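Putative aldolase (Bacteroides vulgatus ATCC 8482, PDB 3DXI) is of unknown function but is a putative aldolase with a TIM-barrel fold, eight parallel strands closed into a barrel with helices around them. Local coordinates at residues 144-147 / 148-152; 176-179 / 180-184; 167-170 / 171-175. All coordinates share one frame; numbering follows the deposited sequence.

Interaction 1 (144-147 / 148-152); sequences NGFL and SKLKA
The backbone N of Lys-149 gives its hydrogen to Phe-146 O at 2.8 Å, and one residue further on the step repeats as Leu-150 N reaches Leu-147 O at 3.1 Å. Both bonds span three residues. In each the donor stands well above the plane of the carbonyl, 55° out of it at Phe-146, instead of on a lone pair. The tight winding also brings the Lys-149 side chain back alongside the carbonyl oxygen of Gly-145. Its CG lies beside the backbone N, anti to the carbonyl carbon (chi1 -62°), and touches Gly-145 O at only 3.0 Å. The rest of the chain runs out fully extended past the same oxygen, with CE still 3.6 Å from Gly-145 O. That course takes NZ toward Asp-114, with which it forms a long, weak ion pair.

Phe-146, Leu-147 and Leu-150 make the apolar part of the contact. The ring of Phe-146, swung to the far side from its N (chi1 172°), ends with CZ 4.1 Å from Leu-150 CD2, which meets the ring obliquely. The other branch of Leu-150, CD1, rests 4.2 Å from Leu-147 CD2, and the two branches thus face different partners. Further out, Phe-146 packs on Ile-113 of helix 113-124 and meets the ring of Trp-140, while Leu-147 turns to Glu-180 and Tyr-184 of helix 171-184. Successive bonds of this i to i+3 kind are the signature of a 3-10 helix, here within the connection between strands 129-134 and 159-163 of the TIM barrel.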
loop_
_atom_site.group_PDB
_atom_site.type_symbol
_atom_site.label_atom_id
_atom_site.label_comp_id
_atom_site.label_asym_id
_atom_site.label_seq_id
_atom_site.Cartn_x
_atom_site.Cartn_y
_atom_site.Cartn_z
ATOM N N ASN A 144 -11.824 -26.599 13.067
ATOM C CA ASN A 144 -12.418 -27.857 12.664
ATOM C C ASN A 144 -13.922 -27.799 12.446
ATOM O O ASN A 144 -14.683 -27.411 13.331
ATOM C CB ASN A 144 -12.067 -28.936 13.685
ATOM C CG ASN A 144 -11.535 -30.190 13.033
ATOM O OD1 ASN A 144 -12.295 -30.974 12.454
ATOM N ND2 ASN A 144 -10.219 -30.380 13.099
ATOM N N GLY A 145 -14.333 -28.178 11.240
ATOM C CA GLY A 145 -15.740 -28.192 10.891
ATOM C C GLY A 145 -16.375 -26.848 10.595
ATOM O O GLY A 145 -17.590 -26.776 10.425
ATOM N N PHE A 146 -15.584 -25.782 10.529
ATOM C CA PHE A 146 -16.162 -24.471 10.250
ATOM C C PHE A 146 -16.669 -24.369 8.815
ATOM O O PHE A 146 -17.830 -24.043 8.587
ATOM C CB PHE A 146 -15.155 -23.348 10.497
ATOM C CG PHE A 146 -15.648 -22.002 10.038
ATOM C CD1 PHE A 146 -16.730 -21.396 10.668
ATOM C CD2 PHE A 146 -15.079 -21.378 8.934
ATOM C CE1 PHE A 146 -17.246 -20.192 10.204
ATOM C CE2 PHE A 146 -15.587 -20.174 8.459
ATOM C CZ PHE A 146 -16.675 -19.579 9.096
ATOM N N LEU A 147 -15.795 -24.633 7.852
ATOM C CA LEU A 147 -16.177 -24.562 6.448
ATOM C C LEU A 147 -17.388 -25.435 6.144
ATOM O O LEU A 147 -18.217 -25.084 5.310
ATOM C CB LEU A 147 -15.005 -24.983 5.571
ATOM C CG LEU A 147 -13.786 -24.068 5.676
ATOM C CD1 LEU A 147 -12.615 -24.690 4.929
ATOM C CD2 LEU A 147 -14.133 -22.698 5.112
ATOM N N SER A 148 -17.493 -26.567 6.832
ATOM C CA SER A 148 -18.605 -27.486 6.625
ATOM C C SER A 148 -19.923 -26.904 7.126
ATOM O O SER A 148 -21.000 -27.383 6.773
ATOM C CB SER A 148 -18.326 -28.813 7.338
ATOM O OG SER A 148 -17.130 -29.404 6.853
ATOM N N LYS A 149 -19.835 -25.871 7.953
ATOM C CA LYS A 149 -21.028 -25.231 8.493
ATOM C C LYS A 149 -21.588 -24.182 7.544
ATOM O O LYS A 149 -22.627 -23.579 7.827
ATOM C CB LYS A 149 -20.710 -24.566 9.837
ATOM C CG LYS A 149 -20.256 -25.536 10.914
ATOM C CD LYS A 149 -19.932 -24.817 12.212
ATOM C CE LYS A 149 -19.478 -25.806 13.276
ATOM N NZ LYS A 149 -19.174 -25.156 14.588
ATOM N N LEU A 150 -20.906 -23.961 6.423
ATOM C CA LEU A 150 -21.349 -22.955 5.468
ATOM C C LEU A 150 -22.449 -23.434 4.531
ATOM O O LEU A 150 -23.156 -22.618 3.943
ATOM C CB LEU A 150 -20.160 -22.431 4.656
ATOM C CG LEU A 150 -19.025 -21.786 5.459
ATOM C CD1 LEU A 150 -18.021 -21.174 4.496
ATOM C CD2 LEU A 150 -19.575 -20.714 6.396
ATOM N N LYS A 151 -22.611 -24.743 4.382
ATOM C CA LYS A 151 -23.662 -25.227 3.500
ATOM C C LYS A 151 -25.035 -24.786 4.007
ATOM O O LYS A 151 -25.972 -24.620 3.224
ATOM C CB LYS A 151 -23.635 -26.751 3.383
ATOM C CG LYS A 151 -24.741 -27.275 2.474
ATOM C CD LYS A 151 -24.642 -28.771 2.218
ATOM C CE LYS A 151 -25.805 -29.253 1.361
ATOM N NZ LYS A 151 -25.682 -30.702 1.023
ATOM N N ALA A 152 -25.148 -24.586 5.315
ATOM C CA ALA A 152 -26.413 -24.177 5.919
ATOM C C ALA A 152 -26.871 -22.766 5.533
ATOM O O ALA A 152 -28.008 -22.381 5.811
ATOM C CB ALA A 152 -26.319 -24.296 7.441
#

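Interaction 2 (176-179 / 180-184); sequences NLLK and EVRKY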
loop_
_atom_site.group_PDB
_atom_site.type_symbol
_atom_site.label_atom_id
_atom_site.label_comp_id
_atom_site.label_asym_id
_atom_site.label_seq_id
_atom_site.Cartn_x
_atom_site.Cartn_y
_atom_site.Cartn_z
ATOM N N ASN A 176 -6.599 -19.237 -1.909
ATOM C CA ASN A 176 -6.896 -20.525 -1.292
ATOM C C ASN A 176 -8.228 -20.529 -0.550
ATOM O O ASN A 176 -9.040 -21.440 -0.724
ATOM C CB ASN A 176 -5.771 -20.920 -0.332
ATOM C CG ASN A 176 -6.064 -22.210 0.405
ATOM O OD1 ASN A 176 -6.147 -23.279 -0.198
ATOM N ND2 ASN A 176 -6.232 -22.114 1.718
ATOM N N LEU A 177 -8.446 -19.513 0.279
ATOM C CA LEU A 177 -9.678 -19.413 1.048
ATOM C C LEU A 177 -10.901 -19.249 0.151
ATOM O O LEU A 177 -11.956 -19.818 0.427
ATOM C CB LEU A 177 -9.584 -18.254 2.040
ATOM C CG LEU A 177 -8.673 -18.516 3.242
ATOM C CD1 LEU A 177 -8.492 -17.230 4.035
ATOM C CD2 LEU A 177 -9.276 -19.613 4.112
ATOM N N LEU A 178 -10.762 -18.475 -0.922
ATOM C CA LEU A 178 -11.875 -18.284 -1.840
ATOM C C LEU A 178 -12.219 -19.646 -2.443
ATOM O O LEU A 178 -13.379 -20.057 -2.447
ATOM C CB LEU A 178 -11.494 -17.291 -2.943
ATOM C CG LEU A 178 -12.529 -17.035 -4.045
ATOM C CD1 LEU A 178 -13.865 -16.637 -3.426
ATOM C CD2 LEU A 178 -12.015 -15.945 -4.979
ATOM N N LYS A 179 -11.201 -20.349 -2.938
ATOM C CA LYS A 179 -11.394 -21.674 -3.524
ATOM C C LYS A 179 -12.051 -22.614 -2.513
ATOM O O LYS A 179 -12.918 -23.416 -2.867
ATOM C CB LYS A 179 -10.057 -22.267 -3.964
ATOM C CG LYS A 179 -9.365 -21.509 -5.085
ATOM C CD LYS A 179 -7.994 -22.119 -5.386
ATOM C CE LYS A 179 -7.257 -21.349 -6.482
ATOM N NZ LYS A 179 -5.847 -21.830 -6.648
ATOM N N GLU A 180 -11.640 -22.514 -1.252
ATOM C CA GLU A 180 -12.209 -23.355 -0.201
ATOM C C GLU A 180 -13.682 -23.051 0.041
ATOM O O GLU A 180 -14.507 -23.961 0.098
ATOM C CB GLU A 180 -11.431 -23.181 1.108
ATOM C CG GLU A 180 -10.156 -23.991 1.159
ATOM C CD GLU A 180 -10.433 -25.474 1.080
ATOM O OE1 GLU A 180 -11.021 -26.017 2.036
ATOM O OE2 GLU A 180 -10.080 -26.096 0.061
ATOM N N VAL A 181 -14.007 -21.771 0.186
ATOM C CA VAL A 181 -15.383 -21.350 0.424
ATOM C C VAL A 181 -16.299 -21.834 -0.706
ATOM O O VAL A 181 -17.414 -22.290 -0.454
ATOM C CB VAL A 181 -15.459 -19.796 0.583
ATOM C CG1 VAL A 181 -16.901 -19.317 0.589
ATOM C CG2 VAL A 181 -14.785 -19.385 1.904
ATOM N N ARG A 182 -15.816 -21.761 -1.942
ATOM C CA ARG A 182 -16.597 -22.201 -3.093
ATOM C C ARG A 182 -16.926 -23.697 -3.034
ATOM O O ARG A 182 -17.866 -24.148 -3.687
ATOM C CB ARG A 182 -15.846 -21.901 -4.394
ATOM C CG ARG A 182 -15.571 -20.421 -4.658
ATOM C CD ARG A 182 -16.844 -19.644 -4.897
ATOM N NE ARG A 182 -16.572 -18.385 -5.585
ATOM C CZ ARG A 182 -17.486 -17.447 -5.812
ATOM N NH1 ARG A 182 -18.736 -17.622 -5.397
ATOM N NH2 ARG A 182 -17.151 -16.337 -6.454
ATOM N N LYS A 183 -16.155 -24.463 -2.266
ATOM C CA LYS A 183 -16.402 -25.903 -2.136
ATOM C C LYS A 183 -17.508 -26.190 -1.130
ATOM O O LYS A 183 -18.126 -27.256 -1.168
ATOM C CB LYS A 183 -15.156 -26.644 -1.638
ATOM C CG LYS A 183 -13.972 -26.695 -2.576
ATOM C CD LYS A 183 -12.844 -27.472 -1.903
ATOM C CE LYS A 183 -11.602 -27.529 -2.765
ATOM N NZ LYS A 183 -10.489 -28.207 -2.047
ATOM N N TYR A 184 -17.757 -25.244 -0.231
ATOM C CA TYR A 184 -18.743 -25.452 0.816
ATOM C C TYR A 184 -20.030 -24.643 0.744
ATOM O O TYR A 184 -21.010 -24.976 1.418
ATOM C CB TYR A 184 -18.062 -25.261 2.168
ATOM C CG TYR A 184 -16.958 -26.273 2.395
ATOM C CD1 TYR A 184 -17.258 -27.588 2.745
ATOM C CD2 TYR A 184 -15.622 -25.935 2.192
ATOM C CE1 TYR A 184 -16.257 -28.545 2.885
ATOM C CE2 TYR A 184 -14.607 -26.886 2.325
ATOM C CZ TYR A 184 -14.933 -28.190 2.671
ATOM O OH TYR A 184 -13.942 -29.145 2.782
#
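Val-181 N meets Leu-177 O at 2.8 Å, nearly straight at 168°, and it belongs to a run of i to i+4 bonds that mark this stretch as alpha helix, the helical limb of the beta-alpha-beta unit 159-163, 171-184, 189-192 of the barrel. On one side of that bond Glu-180 N binds Asn-176 O; on the other Arg-182 N binds Leu-178 O at 3.0 Å. The following bond, from Lys-183 N to Lys-179 O, is weak at 3.5 Å, and Lys-183 N makes a shorter bond to Glu-180 O, three residues back.

Leu-178 and Arg-182, four residues apart, lie alongside each other, pointing the same way, with Leu-178 CD1 3.9 Å from Arg-182 NE. A bend at chi2 (-66°) turns the arginine chain after CG, and its polar end goes on to a salt bridge between NH2 and Asp-213. Val-181 sets CG2 close against Leu-177 O, at 3.2 Å, while its side chain packs inward on Phe-160, Met-162 and Val-189 of the two flanking strands; Leu-178 joins it on Val-189.

Glu-180 is folded rather than extended, bent at chi2, with CG passing Asn-176 O and the carboxylate carried beyond it. Lys-183, fully extended beyond CG, brings its ammonium to that carboxylate. NZ of Lys-183 meets OE2 of Glu-180 at 3.0 Å, nearly end-on to the C-O bond, while OE1 of Glu-180 lies at the edge of the Tyr-184 ring, in its plane.

Interaction 3 (167-170 / 171-175); sequences GGIT and PKEVK
Glu-173 OE1 accepts two hydrogen bonds from Thr-170. The backbone N of Thr-170 comes nearly end-on to the C-O bond at 2.8 Å, whereas Thr-170 OG1, at 3.0 Å, donates from above the carboxylate plane, 45° out of it. The threonine manages this by holding OG1 between its backbone N and carbonyl carbon (chi1 64°). Glu-173 keeps CG beside its own N and then stretches out, bringing OE1 back to the N-cap residue Thr-170. A water also lies within bonding distance of OE1, 2.7 Å away, and of Gly-168 O.

Ile-169 comes in from the loop with its CD1 3.5 Å from Glu-173 CB. Its CG2 meets Val-174 CG2 at 3.9 Å, the two side chains crossing at about a right angle. Val-174 N is bonded to Thr-170 O, the first i to i+4 bond of the helix. Asp-164 OD1 is hydrogen-bonded to Ile-169 N, and Tyr-237 and Ile-202 of the second subunit pack on Thr-170 and Pro-171 respectively. With Thr-170 as N-cap, proline next and Glu-173 accepting the N-cap N-H, this is the glutamate half of a capping box.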
loop_
_atom_site.group_PDB
_atom_site.type_symbol
_atom_site.label_atom_id
_atom_site.label_comp_id
_atom_site.label_asym_id
_atom_site.label_seq_id
_atom_site.Cartn_x
_atom_site.Cartn_y
_atom_site.Cartn_z
ATOM N N GLY A 167 -5.591 -7.560 8.905
ATOM C CA GLY A 167 -4.894 -6.836 7.858
ATOM C C GLY A 167 -3.548 -7.477 7.575
ATOM O O GLY A 167 -2.573 -6.793 7.251
ATOM N N GLY A 168 -3.496 -8.800 7.710
ATOM C CA GLY A 168 -2.262 -9.524 7.466
ATOM C C GLY A 168 -2.396 -10.648 6.455
ATOM O O GLY A 168 -1.440 -11.374 6.203
ATOM N N ILE A 169 -3.580 -10.797 5.869
ATOM C CA ILE A 169 -3.806 -11.849 4.883
ATOM C C ILE A 169 -3.049 -11.528 3.583
ATOM O O ILE A 169 -2.994 -10.376 3.157
ATOM C CB ILE A 169 -5.329 -12.016 4.599
ATOM C CG1 ILE A 169 -5.606 -13.415 4.053
ATOM C CG2 ILE A 169 -5.815 -10.958 3.621
ATOM C CD1 ILE A 169 -5.411 -14.501 5.076
ATOM N N THR A 170 -2.456 -12.548 2.967
ATOM C CA THR A 170 -1.694 -12.375 1.731
ATOM C C THR A 170 -2.486 -12.854 0.509
ATOM O O THR A 170 -3.459 -13.588 0.646
ATOM C CB THR A 170 -0.364 -13.158 1.789
ATOM O OG1 THR A 170 -0.639 -14.563 1.886
ATOM C CG2 THR A 170 0.460 -12.719 2.992
ATOM N N PRO A 171 -2.066 -12.448 -0.702
ATOM C CA PRO A 171 -2.744 -12.839 -1.944
ATOM C C PRO A 171 -2.932 -14.350 -2.075
ATOM O O PRO A 171 -4.009 -14.816 -2.450
ATOM C CB PRO A 171 -1.829 -12.273 -3.029
ATOM C CG PRO A 171 -1.246 -11.066 -2.374
ATOM C CD PRO A 171 -0.918 -11.570 -0.992
ATOM N N LYS A 172 -1.881 -15.111 -1.773
ATOM C CA LYS A 172 -1.953 -16.570 -1.850
ATOM C C LYS A 172 -3.057 -17.106 -0.942
ATOM O O LYS A 172 -3.850 -17.943 -1.358
ATOM C CB LYS A 172 -0.617 -17.202 -1.443
ATOM C CG LYS A 172 -0.618 -18.724 -1.493
ATOM C CD LYS A 172 0.725 -19.312 -1.059
ATOM C CE LYS A 172 0.780 -20.816 -1.336
ATOM N NZ LYS A 172 2.112 -21.425 -1.033
ATOM N N GLU A 173 -3.103 -16.621 0.296
ATOM C CA GLU A 173 -4.117 -17.060 1.248
ATOM C C GLU A 173 -5.527 -16.701 0.805
ATOM O O GLU A 173 -6.457 -17.481 1.028
ATOM C CB GLU A 173 -3.847 -16.466 2.628
ATOM C CG GLU A 173 -2.537 -16.942 3.226
ATOM C CD GLU A 173 -2.165 -16.182 4.472
ATOM O OE1 GLU A 173 -2.124 -14.936 4.417
ATOM O OE2 GLU A 173 -1.908 -16.832 5.505
ATOM N N VAL A 174 -5.687 -15.527 0.187
ATOM C CA VAL A 174 -7.001 -15.099 -0.291
ATOM C C VAL A 174 -7.489 -16.051 -1.382
ATOM O O VAL A 174 -8.660 -16.443 -1.388
ATOM C CB VAL A 174 -6.978 -13.652 -0.858
ATOM C CG1 VAL A 174 -8.338 -13.307 -1.460
ATOM C CG2 VAL A 174 -6.629 -12.658 0.252
ATOM N N LYS A 175 -6.598 -16.419 -2.301
ATOM C CA LYS A 175 -6.964 -17.347 -3.374
ATOM C C LYS A 175 -7.418 -18.678 -2.792
ATOM O O LYS A 175 -8.476 -19.191 -3.145
ATOM C CB LYS A 175 -5.778 -17.623 -4.306
ATOM C CG LYS A 175 -5.407 -16.485 -5.225
ATOM C CD LYS A 175 -4.181 -16.833 -6.068
ATOM C CE LYS A 175 -4.457 -17.993 -7.011
ATOM N NZ LYS A 175 -5.502 -17.650 -8.018
HETATM O O HOH W 1 -0.678 -14.034 6.467
#

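Overall arrangement
Along the chain the order is interaction 1, then interaction 3, then interaction 2; none nests within or crosses another, and each closes no more than a local turn. Residues 144-152 shape the connection leading to strand 159-163. After that strand, residues 167-175 turn the chain into helix 171-184, which 176-184 carries on toward strand 189-192. Interaction 1 touches interaction 2 through Leu-147 O, 3.2 Å from Tyr-184 CB, so the 3-10 turn rests against the far end of the helix. Leu-177 CD1 and Ile-169 CD1 join interactions 2 and 3. Interactions 1 and 3 stay about 10 Å apart at their nearest atoms, the helix bridging them.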